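Local coordinates for DUF1425 domain-containing protein (Shewanella loihica, PDB 3O0L) that is of unknown function but is probably made as a lipoprotein precursor and folds as a two-sheet beta protein that pairs with a second copy of itself, at residues F22-D27 / V106-S111; A37-A42 / P95-V100; Q57-W62 / V75-L80; T61-N66 / R101-V106. All coordinates share one frame; numbering follows the deposited sequence.

Reading from the N terminus, residues 22-27 begin strand 22-34 and meet the last modelled residues, so contact 1 closes the longest loop and holds all others inside it. Strand 40-48 starts at contact 2, where residues 37-42 meet the loop 95-100. Contact 3, between 57-62 and 75-80, closes the shortest loop, nested within contact 2. Contact 4 shares T61 and W62 with contact 3, but its partner 101-106 lies beyond 95-100, so contacts 2 and 4 cross. Contacts 3 and 4 knit the three-stranded sheet 78-82, 54-63, 101-109; contact 1 joins strand 101-109 to strand 22-34 of the five-stranded sheet, and contact 2 the loop 95-100 to strand 40-48, on opposite sides of the chain's centre.

Contact 1. Residues F22-D27 / V106-S111; sequences FHSDVD and VREAIS
F22 sets its ring anti to the backbone N (chi1 -177°), whereas S24 and E108 hold their first side-chain branch between the backbone N and the carbonyl carbon (chi1 58° and 54°), so that hydroxyl and carboxylate meet. There S24 OG donates to E108 OE1 at 2.9 Å, on the syn lone pair. A water donates to S24 OG and to E108 OE2, closing a ring through the buried carboxylate; donors to both its oxygens are consistent with a charged form. A short hydroxyl suits position 24 because E108, extended beyond CG, spans most of the distance. The strand axes run antiparallel but 10.1 Å apart, so this is packing between the two sheets of a beta sandwich. V26 meets the carboxylate tip to tip, CG2 lying 3.8 Å from E108 OE2. The flat F22 ring can lie against the C-terminal backbone at I110 and S111: S111 N, which has no partner in the model, is over the centre of one face, and E108 OE1 is at the edge, 3.8 Å from CZ. F22 CD2 touches I110 CG2 at 4.2 Å. V106 to A109 pair with a strand of the second subunit, whose I7 packs on E108.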
loop_
_atom_site.group_PDB
_atom_site.type_symbol
_atom_site.label_atom_id
_atom_site.label_comp_id
_atom_site.label_asym_id
_atom_site.label_seq_id
_atom_site.Cartn_x
_atom_site.Cartn_y
_atom_site.Cartn_z
ATOM N N PHE A 22 -11.300 -10.124 14.115
ATOM C CA PHE A 22 -11.183 -8.955 13.274
ATOM C C PHE A 22 -10.593 -9.251 11.895
ATOM O O PHE A 22 -9.480 -9.786 11.774
ATOM C CB PHE A 22 -10.309 -7.914 13.970
ATOM C CG PHE A 22 -10.183 -6.628 13.212
ATOM C CD1 PHE A 22 -11.227 -5.697 13.244
ATOM C CD2 PHE A 22 -9.045 -6.328 12.454
ATOM C CE1 PHE A 22 -11.148 -4.494 12.551
ATOM C CE2 PHE A 22 -8.967 -5.105 11.742
ATOM C CZ PHE A 22 -10.017 -4.196 11.794
ATOM N N HIS A 23 -11.329 -8.874 10.852
ATOM C CA HIS A 23 -10.889 -9.056 9.467
ATOM C C HIS A 23 -11.188 -7.772 8.670
ATOM O O HIS A 23 -12.333 -7.314 8.634
ATOM C CB HIS A 23 -11.596 -10.268 8.862
ATOM C CG HIS A 23 -11.377 -11.537 9.628
ATOM N ND1 HIS A 23 -10.261 -12.328 9.456
ATOM C CD2 HIS A 23 -12.127 -12.146 10.580
ATOM C CE1 HIS A 23 -10.329 -13.363 10.275
ATOM N NE2 HIS A 23 -11.457 -13.280 10.965
ATOM N N SER A 24 -10.182 -7.143 8.082
ATOM C CA SER A 24 -10.430 -6.050 7.182
ATOM C C SER A 24 -9.640 -6.239 5.917
ATOM O O SER A 24 -8.679 -6.966 5.895
ATOM C CB SER A 24 -10.029 -4.728 7.815
ATOM O OG SER A 24 -8.682 -4.763 8.171
ATOM N N ASP A 25 -10.069 -5.579 4.857
ATOM C CA ASP A 25 -9.449 -5.699 3.569
ATOM C C ASP A 25 -9.798 -4.442 2.831
ATOM O O ASP A 25 -10.950 -4.258 2.445
ATOM C CB ASP A 25 -9.992 -6.951 2.871
ATOM C CG ASP A 25 -9.216 -7.335 1.618
ATOM O OD1 ASP A 25 -8.478 -6.508 1.068
ATOM O OD2 ASP A 25 -9.373 -8.500 1.185
ATOM N N VAL A 26 -8.825 -3.561 2.680
ATOM C CA VAL A 26 -9.073 -2.274 2.049
ATOM C C VAL A 26 -8.038 -1.972 0.998
ATOM O O VAL A 26 -6.880 -2.412 1.091
ATOM C CB VAL A 26 -9.074 -1.150 3.062
ATOM C CG1 VAL A 26 -10.006 -1.495 4.222
ATOM C CG2 VAL A 26 -7.655 -0.858 3.525
ATOM N N ASP A 27 -8.474 -1.264 -0.036
ATOM C CA ASP A 27 -7.618 -0.799 -1.083
ATOM C C ASP A 27 -7.634 0.732 -1.144
ATOM O O ASP A 27 -8.699 1.329 -1.203
ATOM C CB ASP A 27 -8.065 -1.369 -2.407
ATOM C CG ASP A 27 -7.098 -1.018 -3.518
ATOM O OD1 ASP A 27 -5.930 -1.435 -3.432
ATOM O OD2 ASP A 27 -7.477 -0.281 -4.445
ATOM N N VAL A 106 -4.853 6.707 5.146
ATOM C CA VAL A 106 -6.028 6.102 5.718
ATOM C C VAL A 106 -5.609 5.380 6.960
ATOM O O VAL A 106 -4.598 4.653 6.964
ATOM C CB VAL A 106 -6.694 5.110 4.736
ATOM C CG1 VAL A 106 -7.773 4.286 5.405
ATOM C CG2 VAL A 106 -7.246 5.847 3.491
ATOM N N ARG A 107 -6.365 5.571 8.037
ATOM C CA ARG A 107 -6.062 4.833 9.233
ATOM C C ARG A 107 -7.280 4.102 9.736
ATOM O O ARG A 107 -8.412 4.526 9.520
ATOM C CB ARG A 107 -5.347 5.698 10.245
ATOM C CG ARG A 107 -6.116 6.712 10.872
ATOM C CD ARG A 107 -5.185 7.617 11.696
ATOM N NE ARG A 107 -6.003 8.535 12.457
ATOM C CZ ARG A 107 -5.551 9.551 13.197
ATOM N NH1 ARG A 107 -4.247 9.834 13.319
ATOM N NH2 ARG A 107 -6.437 10.300 13.816
ATOM N N GLU A 108 -7.033 2.939 10.333
ATOM C CA GLU A 108 -8.082 2.103 10.881
ATOM C C GLU A 108 -7.574 1.491 12.159
ATOM O O GLU A 108 -6.367 1.301 12.337
ATOM C CB GLU A 108 -8.504 1.003 9.892
ATOM C CG GLU A 108 -7.343 0.168 9.398
ATOM C CD GLU A 108 -7.768 -1.080 8.614
ATOM O OE1 GLU A 108 -8.114 -2.111 9.265
ATOM O OE2 GLU A 108 -7.727 -1.028 7.356
ATOM N N ALA A 109 -8.487 1.254 13.077
ATOM C CA ALA A 109 -8.150 0.636 14.330
ATOM C C ALA A 109 -8.161 -0.868 14.059
ATOM O O ALA A 109 -9.040 -1.344 13.370
ATOM C CB ALA A 109 -9.191 1.024 15.420
ATOM N N ILE A 110 -7.126 -1.579 14.508
ATOM C CA ILE A 110 -7.067 -3.045 14.509
ATOM C C ILE A 110 -7.665 -3.468 15.838
ATOM O O ILE A 110 -7.426 -2.802 16.856
ATOM C CB ILE A 110 -5.613 -3.593 14.537
ATOM C CG1 ILE A 110 -4.771 -3.049 13.389
ATOM C CG2 ILE A 110 -5.606 -5.136 14.534
ATOM C CD1 ILE A 110 -3.321 -3.452 13.511
ATOM N N SER A 111 -8.428 -4.554 15.863
ATOM C CA SER A 111 -8.995 -5.027 17.132
ATOM C C SER A 111 -8.741 -6.514 17.254
ATOM O O SER A 111 -8.262 -7.135 16.296
ATOM C CB SER A 111 -10.491 -4.704 17.210
ATOM O OG SER A 111 -11.263 -5.658 16.515
HETATM O O HOH W 1 -7.210 -3.492 6.183
#

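Contact 2. Residues A37-A42 / P95-V100; sequences AGFLRA and PNATAV
The F39 ring takes the backbone N of A97 over one face, offset toward the rim, and has the carbonyl carbon of A37 at its edge, near the plane. The far end of the ring does the touching: CE2 comes within 3.6 Å of N96 CA, and CZ lies 3.9 Å from A97 N. F39 CG is anti to its carbonyl carbon (chi1 -80°), which brings the ring end closer to the loop 95-100. A flat side chain suits this place because it can lie along a peptide backbone. A97 adds its methyl, CB to F39 CE1 at 4.3 Å, and a small residue lets the two segments approach closely. L40 points toward the loop, and its CD1 touches the carbonyl oxygens of A99 and V100, each at 3.4 Å. The loop keeps its shape through a type I turn from N96 to A99 and an Asx turn in which N96 OD1 accepts from T98 N at 2.8 Å and also from T98 OG1. G38, with positive phi, bends the chain into the strand 40-48, while W62 of the facing sheet packs against P95 and A99. Direct contact is van der Waals, mostly apolar side chains against backbone; the polar link is indirect, a water that donates to N96 O and A99 O and weakly accepts from L40 N, so one solvent molecule joins strand start and turn.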
loop_
_atom_site.group_PDB
_atom_site.type_symbol
_atom_site.label_atom_id
_atom_site.label_comp_id
_atom_site.label_asym_id
_atom_site.label_seq_id
_atom_site.Cartn_x
_atom_site.Cartn_y
_atom_site.Cartn_z
ATOM N N ALA A 37 -7.033 27.501 -12.548
ATOM C CA ALA A 37 -6.193 28.565 -11.992
ATOM C C ALA A 37 -4.867 28.037 -11.404
ATOM O O ALA A 37 -4.334 28.608 -10.466
ATOM C CB ALA A 37 -6.980 29.401 -10.945
ATOM N N GLY A 38 -4.335 26.973 -11.993
ATOM C CA GLY A 38 -3.025 26.408 -11.606
ATOM C C GLY A 38 -3.064 25.440 -10.443
ATOM O O GLY A 38 -2.021 24.971 -9.983
ATOM N N PHE A 39 -4.272 25.129 -9.985
ATOM C CA PHE A 39 -4.479 24.217 -8.884
ATOM C C PHE A 39 -4.578 22.779 -9.364
ATOM O O PHE A 39 -4.818 22.525 -10.538
ATOM C CB PHE A 39 -5.713 24.660 -8.089
ATOM C CG PHE A 39 -5.409 25.777 -7.157
ATOM C CD1 PHE A 39 -5.110 27.030 -7.640
ATOM C CD2 PHE A 39 -5.310 25.559 -5.788
ATOM C CE1 PHE A 39 -4.781 28.043 -6.785
ATOM C CE2 PHE A 39 -4.941 26.593 -4.931
ATOM C CZ PHE A 39 -4.671 27.815 -5.427
ATOM N N LEU A 40 -4.359 21.851 -8.447
ATOM C CA LEU A 40 -4.573 20.444 -8.648
ATOM C C LEU A 40 -5.743 20.027 -7.768
ATOM O O LEU A 40 -6.095 20.674 -6.776
ATOM C CB LEU A 40 -3.342 19.633 -8.256
ATOM C CG LEU A 40 -2.027 19.906 -8.955
ATOM C CD1 LEU A 40 -0.965 19.027 -8.350
ATOM C CD2 LEU A 40 -2.194 19.627 -10.452
ATOM N N ARG A 41 -6.353 18.926 -8.132
ATOM C CA ARG A 41 -7.375 18.341 -7.300
ATOM C C ARG A 41 -7.003 16.899 -7.051
ATOM O O ARG A 41 -6.807 16.150 -8.008
ATOM C CB ARG A 41 -8.681 18.396 -8.010
ATOM C CG ARG A 41 -9.743 17.658 -7.284
ATOM C CD ARG A 41 -11.066 17.996 -7.886
ATOM N NE ARG A 41 -11.480 19.363 -7.580
ATOM C CZ ARG A 41 -11.961 19.741 -6.401
ATOM N NH1 ARG A 41 -12.061 18.871 -5.384
ATOM N NH2 ARG A 41 -12.320 20.998 -6.226
ATOM N N ALA A 42 -6.966 16.504 -5.783
ATOM C CA ALA A 42 -6.656 15.125 -5.409
ATOM C C ALA A 42 -7.924 14.314 -5.539
ATOM O O ALA A 42 -8.993 14.733 -5.085
ATOM C CB ALA A 42 -6.152 15.045 -3.935
ATOM N N PRO A 95 -3.998 23.308 -1.624
ATOM C CA PRO A 95 -4.057 24.528 -0.864
ATOM C C PRO A 95 -3.294 25.671 -1.500
ATOM O O PRO A 95 -3.581 26.784 -1.200
ATOM C CB PRO A 95 -3.456 24.138 0.493
ATOM C CG PRO A 95 -2.503 23.085 0.173
ATOM C CD PRO A 95 -3.062 22.338 -1.021
ATOM N N ASN A 96 -2.340 25.407 -2.386
ATOM C CA ASN A 96 -1.771 26.479 -3.162
ATOM C C ASN A 96 -1.141 25.941 -4.432
ATOM O O ASN A 96 -0.851 24.731 -4.552
ATOM C CB ASN A 96 -0.835 27.391 -2.351
ATOM C CG ASN A 96 0.527 26.811 -2.081
ATOM O OD1 ASN A 96 1.282 26.502 -3.004
ATOM N ND2 ASN A 96 0.917 26.820 -0.806
ATOM N N ALA A 97 -0.933 26.848 -5.361
ATOM C CA ALA A 97 -0.464 26.468 -6.707
ATOM C C ALA A 97 0.940 25.857 -6.770
ATOM O O ALA A 97 1.322 25.314 -7.824
ATOM C CB ALA A 97 -0.565 27.654 -7.598
ATOM N N THR A 98 1.733 25.916 -5.701
ATOM C CA THR A 98 3.052 25.257 -5.719
ATOM C C THR A 98 2.979 23.750 -5.508
ATOM O O THR A 98 3.961 23.068 -5.755
ATOM C CB THR A 98 4.089 25.815 -4.700
ATOM O OG1 THR A 98 3.719 25.456 -3.356
ATOM C CG2 THR A 98 4.307 27.311 -4.862
ATOM N N ALA A 99 1.842 23.221 -5.054
ATOM C CA ALA A 99 1.713 21.787 -4.827
ATOM C C ALA A 99 1.732 21.059 -6.152
ATOM O O ALA A 99 1.054 21.469 -7.113
ATOM C CB ALA A 99 0.426 21.480 -4.078
ATOM N N VAL A 100 2.548 20.013 -6.254
ATOM C CA VAL A 100 2.612 19.238 -7.510
ATOM C C VAL A 100 2.087 17.833 -7.333
ATOM O O VAL A 100 1.871 17.147 -8.298
ATOM C CB VAL A 100 4.048 19.179 -8.077
ATOM C CG1 VAL A 100 4.576 20.630 -8.352
ATOM C CG2 VAL A 100 4.977 18.418 -7.128
HETATM O O HOH W 2 -1.598 22.998 -6.973
#

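Contact 3. Residues Q57-W62 / V75-L80; sequences QYKFTW and VSWKSL
Y58 O is gripped by two donors from one residue: K78 N, in the carbonyl plane at 2.9 Å, and K78 NZ, which comes from above that plane at 3.0 Å. With Y58 N giving its hydrogen to K78 O, Y58 and K78 form a hydrogen-bonded pair of antiparallel strands, where the edge strand 78-82 joins strand 54-63; Q57 and S79 make the adjoining non-hydrogen-bonded pair. The lysine can reach back to its own partner because its chain bends at chi3 and chi4. On the way CB passes over the Y58 ring in a CH-pi contact, and K78 NZ stands over the same face in a cation-pi contact, 4.4 Å from the centroid. K78 NZ also donates to S76 O at 2.7 Å, nearly along the C=O axis, and weakly to a water held by F60 N. On the side that carries Q57, the extended K59 chain crosses W77 at about a right angle, long and flexible enough to lay methylenes on an indole. R107 supplies a cation-pi partner to W77 and bonds Q57 OE1. K59 CG sits 4.0 Å from the centroid of the six-membered ring of W77, only 6° off its normal.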
loop_
_atom_site.group_PDB
_atom_site.type_symbol
_atom_site.label_atom_id
_atom_site.label_comp_id
_atom_site.label_asym_id
_atom_site.label_seq_id
_atom_site.Cartn_x
_atom_site.Cartn_y
_atom_site.Cartn_z
ATOM N N GLN A 57 -10.430 6.634 8.985
ATOM C CA GLN A 57 -10.200 8.069 8.850
ATOM C C GLN A 57 -9.215 8.282 7.748
ATOM O O GLN A 57 -8.355 7.419 7.488
ATOM C CB GLN A 57 -9.600 8.626 10.121
ATOM C CG GLN A 57 -10.485 8.479 11.310
ATOM C CD GLN A 57 -9.965 9.355 12.401
ATOM O OE1 GLN A 57 -8.843 9.162 12.876
ATOM N NE2 GLN A 57 -10.730 10.381 12.749
ATOM N N TYR A 58 -9.335 9.422 7.062
ATOM C CA TYR A 58 -8.422 9.739 5.997
ATOM C C TYR A 58 -8.043 11.196 5.953
ATOM O O TYR A 58 -8.756 12.053 6.495
ATOM C CB TYR A 58 -9.019 9.339 4.637
ATOM C CG TYR A 58 -10.083 10.303 4.139
ATOM C CD1 TYR A 58 -11.424 10.168 4.552
ATOM C CD2 TYR A 58 -9.750 11.354 3.287
ATOM C CE1 TYR A 58 -12.404 11.086 4.128
ATOM C CE2 TYR A 58 -10.686 12.260 2.879
ATOM C CZ TYR A 58 -12.026 12.113 3.279
ATOM O OH TYR A 58 -12.963 13.002 2.817
ATOM N N LYS A 59 -6.919 11.463 5.300
ATOM C CA LYS A 59 -6.555 12.839 4.930
ATOM C C LYS A 59 -5.511 12.833 3.865
ATOM O O LYS A 59 -4.737 11.879 3.737
ATOM C CB LYS A 59 -6.079 13.680 6.116
ATOM C CG LYS A 59 -4.698 13.471 6.605
ATOM C CD LYS A 59 -4.342 14.686 7.448
ATOM C CE LYS A 59 -3.127 14.468 8.285
ATOM N NZ LYS A 59 -3.105 15.458 9.418
ATOM N N PHE A 60 -5.536 13.877 3.054
ATOM C CA PHE A 60 -4.496 14.073 2.054
ATOM C C PHE A 60 -3.431 14.989 2.602
ATOM O O PHE A 60 -3.723 15.872 3.411
ATOM C CB PHE A 60 -5.044 14.749 0.795
ATOM C CG PHE A 60 -5.996 13.909 -0.020
ATOM C CD1 PHE A 60 -5.522 13.062 -1.011
ATOM C CD2 PHE A 60 -7.350 14.011 0.156
ATOM C CE1 PHE A 60 -6.367 12.324 -1.759
ATOM C CE2 PHE A 60 -8.216 13.255 -0.612
ATOM C CZ PHE A 60 -7.729 12.416 -1.573
ATOM N N THR A 61 -2.216 14.820 2.099
ATOM C CA THR A 61 -1.127 15.768 2.318
ATOM C C THR A 61 -0.589 16.149 0.934
ATOM O O THR A 61 -0.743 15.397 -0.051
ATOM C CB THR A 61 0.000 15.186 3.165
ATOM O OG1 THR A 61 0.452 13.993 2.546
ATOM C CG2 THR A 61 -0.506 14.794 4.576
ATOM N N TRP A 62 0.026 17.315 0.861
ATOM C CA TRP A 62 0.437 17.883 -0.395
ATOM C C TRP A 62 1.931 18.221 -0.360
ATOM O O TRP A 62 2.462 18.665 0.663
ATOM C CB TRP A 62 -0.352 19.152 -0.601
ATOM C CG TRP A 62 -1.784 18.910 -0.809
ATOM C CD1 TRP A 62 -2.754 18.858 0.129
ATOM C CD2 TRP A 62 -2.419 18.647 -2.057
ATOM N NE1 TRP A 62 -3.978 18.594 -0.452
ATOM C CE2 TRP A 62 -3.800 18.488 -1.800
ATOM C CE3 TRP A 62 -1.968 18.594 -3.380
ATOM C CZ2 TRP A 62 -4.724 18.229 -2.820
ATOM C CZ3 TRP A 62 -2.890 18.320 -4.389
ATOM C CH2 TRP A 62 -4.243 18.147 -4.095
ATOM N N VAL A 75 -7.196 21.395 7.708
ATOM C CA VAL A 75 -7.458 20.055 7.125
ATOM C C VAL A 75 -7.028 19.091 8.204
ATOM O O VAL A 75 -5.901 19.114 8.651
ATOM C CB VAL A 75 -6.699 19.787 5.848
ATOM C CG1 VAL A 75 -6.747 18.283 5.460
ATOM C CG2 VAL A 75 -7.270 20.692 4.684
ATOM N N SER A 76 -7.952 18.281 8.645
ATOM C CA SER A 76 -7.639 17.255 9.631
ATOM C C SER A 76 -8.152 15.888 9.154
ATOM O O SER A 76 -8.741 15.776 8.067
ATOM C CB SER A 76 -8.357 17.651 10.888
ATOM O OG SER A 76 -9.740 17.640 10.589
ATOM N N TRP A 77 -7.990 14.877 9.990
ATOM C CA TRP A 77 -8.493 13.524 9.710
ATOM C C TRP A 77 -10.006 13.544 9.654
ATOM O O TRP A 77 -10.640 14.180 10.484
ATOM C CB TRP A 77 -8.015 12.530 10.786
ATOM C CG TRP A 77 -6.539 12.297 10.748
ATOM C CD1 TRP A 77 -5.594 12.973 11.464
ATOM C CD2 TRP A 77 -5.827 11.336 9.948
ATOM N NE1 TRP A 77 -4.343 12.501 11.166
ATOM C CE2 TRP A 77 -4.453 11.481 10.252
ATOM C CE3 TRP A 77 -6.210 10.369 9.006
ATOM C CZ2 TRP A 77 -3.455 10.716 9.635
ATOM C CZ3 TRP A 77 -5.218 9.579 8.428
ATOM C CH2 TRP A 77 -3.850 9.753 8.756
ATOM N N LYS A 78 -10.576 12.889 8.643
ATOM C CA LYS A 78 -12.013 12.856 8.415
ATOM C C LYS A 78 -12.498 11.441 8.531
ATOM O O LYS A 78 -11.865 10.530 8.006
ATOM C CB LYS A 78 -12.319 13.386 7.011
ATOM C CG LYS A 78 -12.346 14.941 6.894
ATOM C CD LYS A 78 -12.111 15.421 5.432
ATOM C CE LYS A 78 -10.594 15.765 5.093
ATOM N NZ LYS A 78 -9.467 14.865 5.678
ATOM N N SER A 79 -13.619 11.234 9.214
ATOM C CA SER A 79 -14.154 9.896 9.403
ATOM C C SER A 79 -15.029 9.433 8.262
ATOM O O SER A 79 -15.727 10.233 7.640
ATOM C CB SER A 79 -14.977 9.811 10.688
ATOM O OG SER A 79 -14.096 9.753 11.780
ATOM N N LEU A 80 -14.973 8.125 7.996
ATOM C CA LEU A 80 -15.854 7.418 7.061
ATOM C C LEU A 80 -16.261 6.097 7.681
ATOM O O LEU A 80 -15.472 5.434 8.370
ATOM C CB LEU A 80 -15.130 7.033 5.757
ATOM C CG LEU A 80 -14.707 7.994 4.662
ATOM C CD1 LEU A 80 -14.022 7.182 3.587
ATOM C CD2 LEU A 80 -15.890 8.750 4.088
HETATM O O HOH W 3 -7.613 16.015 3.146
#

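Contact 4. Residues T61-N66 / R101-V106; sequences TWYDIN and RCELYV
The guanidinium of R101 lies flat on the Y63 ring, planes 2° apart and centres 4.4 Å apart, with NH2 nearest CG. The arginine leaves its backbone with CG anti to N (chi1 178°) and bends at chi3, which turns its end back over the ring. R101 NH1 makes a salt bridge to E103 OE2 at 2.6 Å, within the guanidinium plane but from above the carboxylate, and NE donates to a water that also bonds D64 O. The side chains of E103 and Y63 cross at about a right angle, their planes 48° apart, and E103 OE1 takes a short but weak hydrogen bond from Y63 OH, 2.7 Å away. These groups stand on one face of an antiparallel pairing between strands 54-63 and 101-109, with T61 and E103 bonded N to O in both directions. T61 OG1 donates to Y63 OH and sits at the edge of the Y105 ring, 3.3 Å from CE1. On the other face, buried against the second sheet, C102 places CB over the six-membered ring of W62, 3.9 Å from its centroid; a small residue suits a place against the broad indole, and C102 also touches A42. L104 N bonds S11 OG of the second subunit.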
loop_
_atom_site.group_PDB
_atom_site.type_symbol
_atom_site.label_atom_id
_atom_site.label_comp_id
_atom_site.label_asym_id
_atom_site.label_seq_id
_atom_site.Cartn_x
_atom_site.Cartn_y
_atom_site.Cartn_z
ATOM N N THR A 61 -2.216 14.820 2.099
ATOM C CA THR A 61 -1.127 15.768 2.318
ATOM C C THR A 61 -0.589 16.149 0.934
ATOM O O THR A 61 -0.743 15.397 -0.051
ATOM C CB THR A 61 0.000 15.186 3.165
ATOM O OG1 THR A 61 0.452 13.993 2.546
ATOM C CG2 THR A 61 -0.506 14.794 4.576
ATOM N N TRP A 62 0.026 17.315 0.861
ATOM C CA TRP A 62 0.437 17.883 -0.395
ATOM C C TRP A 62 1.931 18.221 -0.360
ATOM O O TRP A 62 2.462 18.665 0.663
ATOM C CB TRP A 62 -0.352 19.152 -0.601
ATOM C CG TRP A 62 -1.784 18.910 -0.809
ATOM C CD1 TRP A 62 -2.754 18.858 0.129
ATOM C CD2 TRP A 62 -2.419 18.647 -2.057
ATOM N NE1 TRP A 62 -3.978 18.594 -0.452
ATOM C CE2 TRP A 62 -3.800 18.488 -1.800
ATOM C CE3 TRP A 62 -1.968 18.594 -3.380
ATOM C CZ2 TRP A 62 -4.724 18.229 -2.820
ATOM C CZ3 TRP A 62 -2.890 18.320 -4.389
ATOM C CH2 TRP A 62 -4.243 18.147 -4.095
ATOM N N TYR A 63 2.586 18.054 -1.506
ATOM C CA TYR A 63 4.018 18.307 -1.657
ATOM C C TYR A 63 4.313 19.147 -2.886
ATOM O O TYR A 63 3.611 19.085 -3.893
ATOM C CB TYR A 63 4.783 16.977 -1.757
ATOM C CG TYR A 63 4.466 16.075 -0.616
ATOM C CD1 TYR A 63 5.177 16.149 0.584
ATOM C CD2 TYR A 63 3.409 15.190 -0.697
ATOM C CE1 TYR A 63 4.852 15.329 1.655
ATOM C CE2 TYR A 63 3.086 14.377 0.360
ATOM C CZ TYR A 63 3.797 14.448 1.527
ATOM O OH TYR A 63 3.423 13.631 2.554
ATOM N N ASP A 64 5.374 19.920 -2.788
ATOM C CA ASP A 64 5.819 20.787 -3.873
ATOM C C ASP A 64 6.889 20.036 -4.661
ATOM O O ASP A 64 7.142 18.860 -4.381
ATOM C CB ASP A 64 6.345 22.129 -3.325
ATOM C CG ASP A 64 7.682 22.015 -2.570
ATOM O OD1 ASP A 64 8.326 20.940 -2.562
ATOM O OD2 ASP A 64 8.077 23.040 -1.972
ATOM N N ILE A 65 7.487 20.709 -5.636
ATOM C CA ILE A 65 8.466 20.065 -6.537
ATOM C C ILE A 65 9.710 19.587 -5.802
ATOM O O ILE A 65 10.291 18.602 -6.211
ATOM C CB ILE A 65 8.845 20.995 -7.728
ATOM C CG1 ILE A 65 9.516 20.210 -8.871
ATOM C CG2 ILE A 65 9.717 22.140 -7.254
ATOM C CD1 ILE A 65 8.707 19.008 -9.379
ATOM N N ASN A 66 10.085 20.247 -4.705
ATOM C CA ASN A 66 11.246 19.837 -3.883
ATOM C C ASN A 66 10.976 18.712 -2.901
ATOM O O ASN A 66 11.892 18.281 -2.219
ATOM C CB ASN A 66 11.775 21.020 -3.054
ATOM C CG ASN A 66 12.099 22.231 -3.897
ATOM O OD1 ASN A 66 11.780 23.361 -3.526
ATOM N ND2 ASN A 66 12.722 22.003 -5.042
ATOM N N ARG A 101 1.841 17.409 -6.099
ATOM C CA ARG A 101 1.587 16.001 -5.815
ATOM C C ARG A 101 0.844 15.856 -4.483
ATOM O O ARG A 101 1.071 16.644 -3.597
ATOM C CB ARG A 101 2.977 15.337 -5.736
ATOM C CG ARG A 101 3.074 13.916 -5.418
ATOM C CD ARG A 101 4.554 13.447 -5.545
ATOM N NE ARG A 101 5.536 13.902 -4.529
ATOM C CZ ARG A 101 5.654 13.414 -3.288
ATOM N NH1 ARG A 101 4.803 12.506 -2.810
ATOM N NH2 ARG A 101 6.626 13.868 -2.494
ATOM N N CYS A 102 -0.054 14.883 -4.377
ATOM C CA CYS A 102 -0.695 14.564 -3.108
ATOM C C CYS A 102 -0.414 13.141 -2.719
ATOM O O CYS A 102 0.050 12.332 -3.550
ATOM C CB CYS A 102 -2.218 14.709 -3.178
ATOM S SG CYS A 102 -3.108 13.301 -4.030
ATOM N N GLU A 103 -0.689 12.847 -1.449
ATOM C CA GLU A 103 -0.650 11.490 -0.900
ATOM C C GLU A 103 -1.888 11.341 -0.016
ATOM O O GLU A 103 -2.237 12.270 0.736
ATOM C CB GLU A 103 0.631 11.255 -0.088
ATOM C CG GLU A 103 1.932 11.324 -0.892
ATOM C CD GLU A 103 3.201 11.266 -0.030
ATOM O OE1 GLU A 103 3.103 11.287 1.221
ATOM O OE2 GLU A 103 4.309 11.218 -0.611
ATOM N N LEU A 104 -2.585 10.220 -0.132
ATOM C CA LEU A 104 -3.750 9.913 0.694
ATOM C C LEU A 104 -3.307 8.989 1.810
ATOM O O LEU A 104 -2.653 7.983 1.532
ATOM C CB LEU A 104 -4.838 9.231 -0.135
ATOM C CG LEU A 104 -6.107 8.730 0.558
ATOM C CD1 LEU A 104 -6.813 9.898 1.297
ATOM C CD2 LEU A 104 -7.048 8.073 -0.431
ATOM N N TYR A 105 -3.648 9.327 3.055
ATOM C CA TYR A 105 -3.444 8.460 4.231
ATOM C C TYR A 105 -4.773 7.993 4.786
ATOM O O TYR A 105 -5.708 8.779 4.860
ATOM C CB TYR A 105 -2.708 9.206 5.331
ATOM C CG TYR A 105 -1.307 9.559 4.931
ATOM C CD1 TYR A 105 -1.018 10.714 4.213
ATOM C CD2 TYR A 105 -0.269 8.671 5.195
ATOM C CE1 TYR A 105 0.265 10.982 3.816
ATOM C CE2 TYR A 105 1.022 8.937 4.810
ATOM C CZ TYR A 105 1.281 10.085 4.142
ATOM O OH TYR A 105 2.572 10.296 3.780
ATOM N N VAL A 106 -4.853 6.707 5.146
ATOM C CA VAL A 106 -6.028 6.102 5.718
ATOM C C VAL A 106 -5.609 5.380 6.960
ATOM O O VAL A 106 -4.598 4.653 6.964
ATOM C CB VAL A 106 -6.694 5.110 4.736
ATOM C CG1 VAL A 106 -7.773 4.286 5.405
ATOM C CG2 VAL A 106 -7.246 5.847 3.491
HETATM O O HOH W 4 7.089 16.080 -5.190
#